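Local coordinates for inner kinetochore subunit cnp3 (Schizosaccharomyces pombe, PDB 6O2D), which forms part of the inner kinetochore network that assembles on centromeric DNA and supports outer kinetochore assembly, here represented by its dimeric cupin domain, at the interface of chains A and B. Sequence-based numbering; all coordinates share one arbitrary frame. Chains: chain A/B, Inner kinetochore subunit cnp3.

Contact 1: the interface of chains A and B. Residues chain A 66, 90, 92, 136, 138, 140; chain B 66, 90, 92, 136, 138, 140.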
# COMPACT_ATOMS: atom_id res chain seq x y z
N PHE A 66 7.95 -3.39 -5.72
CA PHE A 66 6.91 -2.55 -5.14
C PHE A 66 6.70 -1.28 -5.96
O PHE A 66 7.65 -0.72 -6.51
CB PHE A 66 7.25 -2.17 -3.69
CG PHE A 66 6.27 -1.22 -3.06
CD1 PHE A 66 5.06 -1.68 -2.55
CD2 PHE A 66 6.56 0.13 -2.96
CE1 PHE A 66 4.17 -0.82 -1.96
CE2 PHE A 66 5.66 1.01 -2.37
CZ PHE A 66 4.47 0.53 -1.87
N SER A 90 -3.37 -3.39 -3.71
CA SER A 90 -4.13 -2.92 -2.57
C SER A 90 -4.55 -1.49 -2.86
O SER A 90 -3.84 -0.75 -3.55
CB SER A 90 -3.33 -3.00 -1.27
OG SER A 90 -2.67 -1.78 -0.98
N CYS A 92 -6.54 2.00 -1.05
CA CYS A 92 -7.06 2.73 0.10
C CYS A 92 -7.90 3.90 -0.43
O CYS A 92 -7.41 4.66 -1.27
CB CYS A 92 -5.88 3.23 0.94
SG CYS A 92 -6.33 4.07 2.43
N TYR A 136 -5.34 5.69 -3.11
CA TYR A 136 -3.92 5.40 -2.97
C TYR A 136 -3.78 3.92 -3.25
O TYR A 136 -4.44 3.10 -2.60
CB TYR A 136 -3.40 5.75 -1.58
CG TYR A 136 -2.00 5.24 -1.34
CD1 TYR A 136 -0.92 5.80 -2.02
CD2 TYR A 136 -1.76 4.20 -0.46
CE1 TYR A 136 0.36 5.33 -1.81
CE2 TYR A 136 -0.48 3.73 -0.24
CZ TYR A 136 0.58 4.30 -0.92
OH TYR A 136 1.85 3.82 -0.72
N THR A 138 -1.15 0.48 -4.13
CA THR A 138 0.16 -0.15 -4.12
C THR A 138 0.03 -1.44 -4.91
O THR A 138 -1.02 -2.08 -4.88
CB THR A 138 0.64 -0.50 -2.70
OG1 THR A 138 -0.07 -1.65 -2.23
CG2 THR A 138 0.43 0.66 -1.74
N ALA A 140 2.47 -5.06 -5.55
CA ALA A 140 3.63 -5.76 -5.05
C ALA A 140 3.67 -7.12 -5.74
O ALA A 140 2.66 -7.61 -6.23
CB ALA A 140 3.57 -5.90 -3.53
N PHE B 66 4.43 -9.40 0.82
CA PHE B 66 3.64 -8.19 1.04
C PHE B 66 2.72 -8.36 2.24
O PHE B 66 2.17 -9.45 2.46
CB PHE B 66 2.84 -7.86 -0.22
CG PHE B 66 1.83 -6.75 -0.05
CD1 PHE B 66 2.19 -5.43 -0.30
CD2 PHE B 66 0.51 -7.03 0.31
CE1 PHE B 66 1.26 -4.40 -0.17
CE2 PHE B 66 -0.42 -6.01 0.45
CZ PHE B 66 -0.04 -4.69 0.21
N SER B 90 5.35 1.77 3.51
CA SER B 90 4.46 2.78 2.96
C SER B 90 3.44 3.17 4.02
O SER B 90 3.00 2.33 4.80
CB SER B 90 3.74 2.28 1.71
OG SER B 90 3.44 3.34 0.82
N CYS B 92 -0.10 5.80 4.42
CA CYS B 92 -1.06 6.78 3.94
C CYS B 92 -1.86 7.30 5.13
O CYS B 92 -2.45 6.51 5.88
CB CYS B 92 -1.99 6.19 2.88
SG CYS B 92 -3.17 7.42 2.23
N TYR B 136 -2.97 3.89 7.06
CA TYR B 136 -2.92 2.67 6.27
C TYR B 136 -1.47 2.38 5.90
O TYR B 136 -0.82 3.20 5.24
CB TYR B 136 -3.78 2.81 5.01
CG TYR B 136 -3.64 1.66 4.06
CD1 TYR B 136 -4.10 0.40 4.41
CD2 TYR B 136 -3.04 1.82 2.82
CE1 TYR B 136 -3.98 -0.66 3.55
CE2 TYR B 136 -2.92 0.75 1.95
CZ TYR B 136 -3.39 -0.48 2.33
OH TYR B 136 -3.27 -1.56 1.48
N THR B 138 1.62 -0.36 4.36
CA THR B 138 2.02 -1.53 3.62
C THR B 138 3.53 -1.68 3.79
O THR B 138 4.25 -0.68 3.83
CB THR B 138 1.66 -1.44 2.12
OG1 THR B 138 2.54 -0.51 1.47
CG2 THR B 138 0.22 -0.95 1.93
N ALA B 140 6.73 -4.27 2.08
CA ALA B 140 7.04 -5.20 1.01
C ALA B 140 8.54 -5.45 0.99
O ALA B 140 9.34 -4.62 1.44
CB ALA B 140 6.56 -4.68 -0.35
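All twelve residues lie in strands, 66-73, 87-95 and 133-141 of chain A and their chain B counterparts, with a uniformly extended backbone, and their side chains project across the dimer two-fold; the cross-chain contacts that follow show two sheets of the cupin fold facing each other. At the centre the threonines point at each other tip to tip, the CG2 methyls of A:Thr138 and B:Thr138 4.0 Å apart. Each OG1 takes the crowded position between backbone N and carbonyl carbon, and in chain A this hydroxyl hydrogen-bonds A:Ser90 OG at 2.9 Å. The same serine oxygen sits at the edge of the B:Tyr136 ring, in its plane, and bonds the phenol OH at 2.5 Å; two bonds thus grip one hydroxyl, their direction undecided. The twin pair around A:Tyr136 is modelled too close to interpret, and the two copies differ at serine chi1, 94° in A:Ser90 against -150° in B:Ser90. Both tyrosines hold CG anti to the backbone N, as B:Tyr136 shows at 172°, which sends the ring across to the partner. There B:Tyr136 CD2 packs on A:Cys92 CB at 3.7 Å. On the far side of the threonines, B:Phe66 brings CE1 to A:Thr138 OG1, while its CD1 touches the methyl CB of A:Ala140 at 3.5 Å.

Contact 2: the interface of chains A and B. Residues chain A 92, 94, 112, 136; chain B 92, 94, 111-112, 114.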
# COMPACT_ATOMS: atom_id res chain seq x y z
N CYS A 92 -6.54 2.00 -1.05
CA CYS A 92 -7.06 2.73 0.10
C CYS A 92 -7.90 3.90 -0.43
O CYS A 92 -7.41 4.66 -1.27
CB CYS A 92 -5.88 3.23 0.94
SG CYS A 92 -6.33 4.07 2.43
N LEU A 94 -9.59 7.33 -0.38
CA LEU A 94 -9.52 8.63 0.29
C LEU A 94 -10.79 9.44 0.10
O LEU A 94 -11.11 10.30 0.94
CB LEU A 94 -8.33 9.42 -0.22
CG LEU A 94 -7.03 8.62 -0.31
CD1 LEU A 94 -5.90 9.54 -0.73
CD2 LEU A 94 -6.69 7.91 1.00
N ASP A 112 -12.26 5.52 3.55
CA ASP A 112 -11.58 4.83 4.66
C ASP A 112 -11.77 3.32 4.60
O ASP A 112 -11.56 2.63 5.60
CB ASP A 112 -12.03 5.36 6.02
CG ASP A 112 -11.61 6.80 6.24
OD1 ASP A 112 -10.58 7.21 5.66
OD2 ASP A 112 -12.33 7.52 6.97
N TYR A 136 -5.34 5.69 -3.11
CA TYR A 136 -3.92 5.40 -2.97
C TYR A 136 -3.78 3.92 -3.25
O TYR A 136 -4.44 3.10 -2.60
CB TYR A 136 -3.40 5.75 -1.58
CG TYR A 136 -2.00 5.24 -1.34
CD1 TYR A 136 -0.92 5.80 -2.02
CD2 TYR A 136 -1.76 4.20 -0.46
CE1 TYR A 136 0.36 5.33 -1.81
CE2 TYR A 136 -0.48 3.73 -0.24
CZ TYR A 136 0.58 4.30 -0.92
OH TYR A 136 1.85 3.82 -0.72
N CYS B 92 -0.10 5.80 4.42
CA CYS B 92 -1.06 6.78 3.94
C CYS B 92 -1.86 7.30 5.13
O CYS B 92 -2.45 6.51 5.88
CB CYS B 92 -1.99 6.19 2.88
SG CYS B 92 -3.17 7.42 2.23
N LEU B 94 -4.80 8.87 6.89
CA LEU B 94 -6.22 9.05 6.68
C LEU B 94 -6.81 10.15 7.54
O LEU B 94 -7.79 10.77 7.13
CB LEU B 94 -6.96 7.73 6.95
CG LEU B 94 -6.52 6.52 6.13
CD1 LEU B 94 -7.54 5.42 6.27
CD2 LEU B 94 -6.32 6.88 4.66
N LYS B 111 -3.95 14.56 6.32
CA LYS B 111 -4.75 13.69 5.48
C LYS B 111 -4.34 13.78 4.02
O LYS B 111 -4.04 14.86 3.50
CB LYS B 111 -6.24 14.08 5.61
CG LYS B 111 -7.17 13.53 4.52
CD LYS B 111 -8.49 12.98 5.08
CE LYS B 111 -9.19 12.07 4.06
NZ LYS B 111 -9.30 10.61 4.46
N ASP B 112 -4.26 12.61 3.38
CA ASP B 112 -3.94 12.44 1.97
C ASP B 112 -2.46 12.65 1.68
O ASP B 112 -2.08 12.85 0.52
CB ASP B 112 -4.80 13.34 1.08
CG ASP B 112 -6.26 12.93 1.09
OD1 ASP B 112 -6.58 11.90 1.72
OD2 ASP B 112 -7.08 13.63 0.46
N VAL B 114 1.30 10.80 1.81
CA VAL B 114 1.93 9.49 1.86
C VAL B 114 3.44 9.65 1.88
O VAL B 114 3.98 10.58 1.27
CB VAL B 114 1.50 8.60 0.67
CG1 VAL B 114 0.01 8.29 0.74
CG2 VAL B 114 1.85 9.26 -0.66
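Apolar packing supplies the core of this patch. A:Leu94 and B:Leu94 cross at about a right angle, their CD2 methyls 3.8 Å apart, and both chains place CG anti to the carbonyl carbon. Each CD2 also meets the partner's cysteine sulfur: B:Leu94 CD2 lies 3.6 Å from A:Cys92 SG, and the reciprocal pair repeats this slightly more loosely. Beside this cluster, B:Val114 sets CG1 over one face of the A:Tyr136 ring, 3.8 Å from CD1 and offset toward the rim.

Carboxylates border the leucines. A:Leu94 and B:Asp112 run past each other in opposite directions, bringing the leucine CD1 methyl to 3.5 Å from the carboxylate OD1, a van der Waals contact of a methyl with a carboxylate oxygen, not a polar bond; A:Asp112 and B:Leu94 repeat it.

The ionic contribution across the interface comes from B:Lys111, whose chain bends at chi2 (137°) and chi4 (114°). Its NZ donates to the backbone O of B:Leu94 at 3.1 Å, on a carbonyl lone pair (C=O...N angle 131°), and forms a long salt bridge with A:Asp112 OD1 at 3.8 Å. An alanine here would remove the ammonium group and would probably cost both the tether to the B:Leu94 carbonyl and the charge pairing with A:Asp112.

In the fold, the leucines occupy the ends of strands 87-95 and 88-95, while B:Lys111 and B:Asp112 form the turn linking the counterparts of strands 105-110 and 113-117, next to those strand ends.

Contact 1 and contact 2 are neighbouring patches of one two-fold interface, the centres of their C-alpha atoms about 11 Å apart. A:Cys92, A:Tyr136 and B:Cys92 belong to both, so strands 87-95 and 133-141 of chain A run through the pair of sites. Contact 1 adds strand 66-73, supplied by both chains, whereas contact 2 extends to strand 113-117 of chain B and the loop residues before it. Together they carry the packing from the polar and aromatic centre to a leucine-lined, charged region. The cupin domain is a dimer, in which the two patches form one continuous stretch of the interface.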